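Local coordinates for protein fructose-bisphosphate aldolase (Plasmodium falciparum, PDB 4TR9) that belongs to the class I aldolases, a family of TIM-barrel enzymes, and holds a bound hydrazide ligand in a pocket of the barrel, at residues Phe70-Leu84 against Met99-Lys113. Sequence-based numbering, arbitrary orientation.
Sequences FGTKGLGKFISGAIL and MVNLLHNENIIPGIK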
# COMPACT_ATOMS: atom_id res chain seq x y z
N PHE A 70 38.89 -3.54 21.39
CA PHE A 70 39.43 -3.18 20.08
C PHE A 70 40.95 -3.34 20.04
O PHE A 70 41.54 -3.44 18.96
CB PHE A 70 39.04 -1.75 19.72
CG PHE A 70 37.57 -1.47 19.85
CD1 PHE A 70 36.64 -2.47 19.65
CD2 PHE A 70 37.12 -0.20 20.18
CE1 PHE A 70 35.29 -2.22 19.77
CE2 PHE A 70 35.77 0.06 20.30
CZ PHE A 70 34.85 -0.95 20.10
N GLY A 71 41.58 -3.37 21.21
CA GLY A 71 43.02 -3.51 21.30
C GLY A 71 43.45 -4.97 21.35
O GLY A 71 44.63 -5.26 21.56
N THR A 72 42.50 -5.87 21.15
CA THR A 72 42.78 -7.30 21.18
C THR A 72 43.56 -7.75 19.95
O THR A 72 43.03 -7.72 18.83
CB THR A 72 41.49 -8.13 21.29
OG1 THR A 72 40.78 -7.76 22.48
CG2 THR A 72 41.81 -9.61 21.33
N LYS A 73 44.80 -8.15 20.15
CA LYS A 73 45.66 -8.59 19.06
C LYS A 73 45.17 -9.91 18.47
O LYS A 73 45.17 -10.94 19.15
CB LYS A 73 47.11 -8.73 19.54
CG LYS A 73 47.76 -7.41 19.91
CD LYS A 73 49.18 -7.61 20.44
CE LYS A 73 49.18 -8.24 21.82
NZ LYS A 73 48.57 -7.35 22.85
N GLY A 74 44.74 -9.87 17.21
CA GLY A 74 44.28 -11.06 16.52
C GLY A 74 42.77 -11.14 16.40
O GLY A 74 42.23 -12.16 15.98
N LEU A 75 42.10 -10.06 16.78
CA LEU A 75 40.64 -10.02 16.74
C LEU A 75 40.13 -9.95 15.30
O LEU A 75 39.00 -10.36 15.01
CB LEU A 75 40.12 -8.82 17.54
CG LEU A 75 38.60 -8.72 17.72
CD1 LEU A 75 38.09 -9.89 18.55
CD2 LEU A 75 38.21 -7.39 18.35
N GLY A 76 40.96 -9.42 14.40
CA GLY A 76 40.58 -9.23 13.02
C GLY A 76 40.36 -10.52 12.25
O GLY A 76 39.80 -10.51 11.15
N LYS A 77 40.81 -11.63 12.81
CA LYS A 77 40.65 -12.93 12.17
C LYS A 77 39.20 -13.39 12.21
O LYS A 77 38.74 -14.12 11.33
CB LYS A 77 41.56 -13.97 12.83
CG LYS A 77 41.57 -15.32 12.14
CD LYS A 77 42.51 -16.30 12.82
CE LYS A 77 42.53 -17.64 12.11
NZ LYS A 77 43.46 -18.61 12.76
N PHE A 78 38.47 -12.94 13.23
CA PHE A 78 37.08 -13.36 13.41
C PHE A 78 36.10 -12.20 13.31
O PHE A 78 34.90 -12.41 13.13
CB PHE A 78 36.92 -14.06 14.76
CG PHE A 78 37.99 -15.07 15.06
CD1 PHE A 78 38.08 -16.24 14.32
CD2 PHE A 78 38.91 -14.86 16.07
CE1 PHE A 78 39.07 -17.17 14.58
CE2 PHE A 78 39.89 -15.79 16.35
CZ PHE A 78 39.97 -16.94 15.60
N ILE A 79 36.61 -10.98 13.43
CA ILE A 79 35.76 -9.80 13.38
C ILE A 79 36.07 -8.93 12.17
O ILE A 79 37.21 -8.50 11.97
CB ILE A 79 35.90 -8.95 14.66
CG1 ILE A 79 35.49 -9.77 15.88
CG2 ILE A 79 35.06 -7.69 14.56
CD1 ILE A 79 34.07 -10.29 15.82
N SER A 80 35.06 -8.67 11.35
CA SER A 80 35.22 -7.86 10.15
C SER A 80 34.95 -6.39 10.44
O SER A 80 35.56 -5.50 9.86
CB SER A 80 34.30 -8.35 9.04
OG SER A 80 32.94 -8.20 9.41
N GLY A 81 34.01 -6.14 11.35
CA GLY A 81 33.64 -4.79 11.70
C GLY A 81 33.14 -4.66 13.13
O GLY A 81 32.65 -5.63 13.72
N ALA A 82 33.27 -3.46 13.69
CA ALA A 82 32.81 -3.19 15.04
C ALA A 82 31.96 -1.93 15.08
O ALA A 82 32.40 -0.86 14.64
CB ALA A 82 33.99 -3.08 15.99
N ILE A 83 30.75 -2.05 15.61
CA ILE A 83 29.84 -0.92 15.70
C ILE A 83 30.12 -0.11 16.96
O ILE A 83 30.16 -0.65 18.06
CB ILE A 83 28.37 -1.38 15.71
CG1 ILE A 83 28.14 -2.45 14.65
CG2 ILE A 83 27.44 -0.19 15.49
CD1 ILE A 83 26.74 -3.02 14.64
N LEU A 84 30.31 1.20 16.79
CA LEU A 84 30.65 2.06 17.92
C LEU A 84 29.51 3.00 18.29
O LEU A 84 28.63 3.28 17.47
CB LEU A 84 31.90 2.89 17.60
CG LEU A 84 33.08 2.21 16.90
CD1 LEU A 84 34.24 3.18 16.76
CD2 LEU A 84 33.50 0.97 17.64
N MET A 99 40.40 5.18 19.32
CA MET A 99 39.80 3.85 19.24
C MET A 99 39.67 3.39 17.79
O MET A 99 39.71 2.20 17.50
CB MET A 99 38.43 3.84 19.92
CG MET A 99 38.47 4.23 21.39
SD MET A 99 39.52 3.12 22.36
CE MET A 99 39.48 3.94 23.95
N VAL A 100 39.51 4.35 16.89
CA VAL A 100 39.40 4.07 15.46
C VAL A 100 40.68 3.43 14.92
O VAL A 100 40.63 2.48 14.15
CB VAL A 100 39.08 5.35 14.66
CG1 VAL A 100 39.04 5.05 13.17
CG2 VAL A 100 37.76 5.95 15.12
N ASN A 101 41.82 3.96 15.35
CA ASN A 101 43.11 3.45 14.89
C ASN A 101 43.38 2.03 15.36
O ASN A 101 44.09 1.27 14.69
CB ASN A 101 44.24 4.37 15.35
CG ASN A 101 44.23 5.71 14.64
OD1 ASN A 101 43.65 5.84 13.56
ND2 ASN A 101 44.88 6.71 15.23
N LEU A 102 42.82 1.66 16.51
CA LEU A 102 42.95 0.30 17.02
C LEU A 102 42.25 -0.69 16.09
O LEU A 102 42.69 -1.82 15.93
CB LEU A 102 42.36 0.19 18.43
CG LEU A 102 43.02 1.04 19.52
CD1 LEU A 102 42.34 0.81 20.86
CD2 LEU A 102 44.51 0.74 19.61
N LEU A 103 41.16 -0.24 15.48
CA LEU A 103 40.41 -1.07 14.54
C LEU A 103 41.10 -1.14 13.19
O LEU A 103 41.09 -2.18 12.53
CB LEU A 103 38.98 -0.54 14.38
CG LEU A 103 38.12 -0.49 15.64
CD1 LEU A 103 36.76 0.11 15.34
CD2 LEU A 103 37.97 -1.89 16.23
N HIS A 104 41.71 -0.03 12.79
CA HIS A 104 42.42 0.04 11.52
C HIS A 104 43.61 -0.91 11.48
O HIS A 104 43.90 -1.52 10.45
CB HIS A 104 42.90 1.47 11.25
CG HIS A 104 41.80 2.41 10.85
ND1 HIS A 104 41.99 3.76 10.69
CD2 HIS A 104 40.49 2.19 10.58
CE1 HIS A 104 40.86 4.34 10.34
NE2 HIS A 104 39.93 3.40 10.27
N ASN A 105 44.30 -1.03 12.61
CA ASN A 105 45.47 -1.90 12.71
C ASN A 105 45.09 -3.38 12.69
O ASN A 105 45.90 -4.23 12.35
CB ASN A 105 46.26 -1.58 13.97
CG ASN A 105 46.78 -0.16 13.99
OD1 ASN A 105 47.02 0.45 12.95
ND2 ASN A 105 46.94 0.40 15.19
N GLU A 106 43.85 -3.67 13.06
CA GLU A 106 43.38 -5.05 13.12
C GLU A 106 42.42 -5.40 11.98
O GLU A 106 41.66 -6.36 12.09
CB GLU A 106 42.70 -5.32 14.47
CG GLU A 106 43.65 -5.78 15.56
CD GLU A 106 44.13 -7.21 15.34
OE1 GLU A 106 43.47 -7.95 14.59
OE2 GLU A 106 45.16 -7.58 15.93
N ASN A 107 42.47 -4.62 10.91
CA ASN A 107 41.65 -4.86 9.72
C ASN A 107 40.16 -4.85 10.04
O ASN A 107 39.36 -5.51 9.38
CB ASN A 107 42.05 -6.20 9.07
CG ASN A 107 41.51 -6.35 7.65
OD1 ASN A 107 41.24 -5.36 6.97
ND2 ASN A 107 41.34 -7.59 7.21
N ILE A 108 39.79 -4.09 11.07
CA ILE A 108 38.39 -4.01 11.49
C ILE A 108 37.74 -2.71 11.04
O ILE A 108 38.25 -1.62 11.31
CB ILE A 108 38.26 -4.14 13.02
CG1 ILE A 108 38.87 -5.47 13.49
CG2 ILE A 108 36.81 -4.04 13.44
CD1 ILE A 108 38.77 -5.69 14.99
N ILE A 109 36.62 -2.83 10.34
CA ILE A 109 35.90 -1.67 9.83
C ILE A 109 35.05 -1.00 10.91
O ILE A 109 34.20 -1.64 11.52
CB ILE A 109 34.98 -2.06 8.66
CG1 ILE A 109 35.78 -2.75 7.55
CG2 ILE A 109 34.26 -0.84 8.11
CD1 ILE A 109 34.94 -3.23 6.39
N PRO A 110 35.29 0.30 11.15
CA PRO A 110 34.54 1.07 12.14
C PRO A 110 33.07 1.26 11.75
O PRO A 110 32.77 1.59 10.61
CB PRO A 110 35.27 2.42 12.16
CG PRO A 110 36.62 2.14 11.59
CD PRO A 110 36.39 1.08 10.56
N GLY A 111 32.17 1.03 12.71
CA GLY A 111 30.75 1.23 12.49
C GLY A 111 30.18 2.18 13.52
O GLY A 111 30.79 2.39 14.57
N ILE A 112 29.02 2.76 13.23
CA ILE A 112 28.44 3.75 14.13
C ILE A 112 26.93 3.60 14.29
O ILE A 112 26.19 3.42 13.32
CB ILE A 112 28.77 5.19 13.63
CG1 ILE A 112 28.15 6.24 14.56
CG2 ILE A 112 28.31 5.38 12.19
CD1 ILE A 112 28.70 6.20 15.97
N LYS A 113 26.48 3.66 15.54
CA LYS A 113 25.06 3.67 15.85
C LYS A 113 24.50 5.07 15.64
O LYS A 113 24.98 6.03 16.25
CB LYS A 113 24.84 3.21 17.29
CG LYS A 113 23.41 3.33 17.79
CD LYS A 113 23.35 3.07 19.29
CE LYS A 113 21.93 3.11 19.81
NZ LYS A 113 21.11 2.01 19.25
O HOH W 1 44.02 -3.36 17.76
O HOH W 2 38.98 -8.00 9.75
O HOH W 3 37.23 -6.23 7.96
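Leu103 packs on both Phe70 and Ala82, Ile108 on Ala82, and the contact divides there into a buried interior and a wetter, partly exposed end. On the buried side the two methyls of Leu103 part company. Leu103 CD2 lies 3.7 Å from Phe70 CB and about as far from CG and CD1 of that ring, while Leu103 CD1 meets Leu84 CD2 tip to tip at 4.1 Å. Met99 CB comes to the edge of the same ring. Ile108 is divided likewise: Ile108 CG2 lies 3.9 Å from Ala82 CB, and an anti second torsion carries Ile108 CD1 out to Leu75 CD2 (3.8 Å), where the two side chains cross at about a right angle.

The example is a β-α-β crossover of a TIM barrel, in which parallel neighbours 79-84 and 109-113 are joined through helix 99-105, packed over the face bearing Ala82 and Leu84. Ile109 and Gly111 each give their N-H to, and accept through their O from, the 80-84 segment, starting with Ile109 N to Ser80 O at 2.9 Å and ending with Lys113 N to Leu84 O. Gly111, lacking a side chain, lets its CA come within 4.0 Å of Ile83 CA. At the strand end Lys113 touches the bound dihydroxybenzohydrazide 38D, and its NZ forms a salt bridge with Asp115.

Toward solvent, polar groups replace methyls. Glu106 bends at chi2 (-72°), turning its carboxylate back to the type II turn Thr72-Leu75. Gly74 N donates a hydrogen bond to Glu106 OE2 (2.7 Å). Gly76 N donates another to Glu106 OE1 (2.9 Å). Both N-H groups come from above the carboxylate plane, 46° and 35° out of it; two bonds thus restrict its rotation. Nearby, a water links the carbonyl oxygens of Phe70 and Leu102.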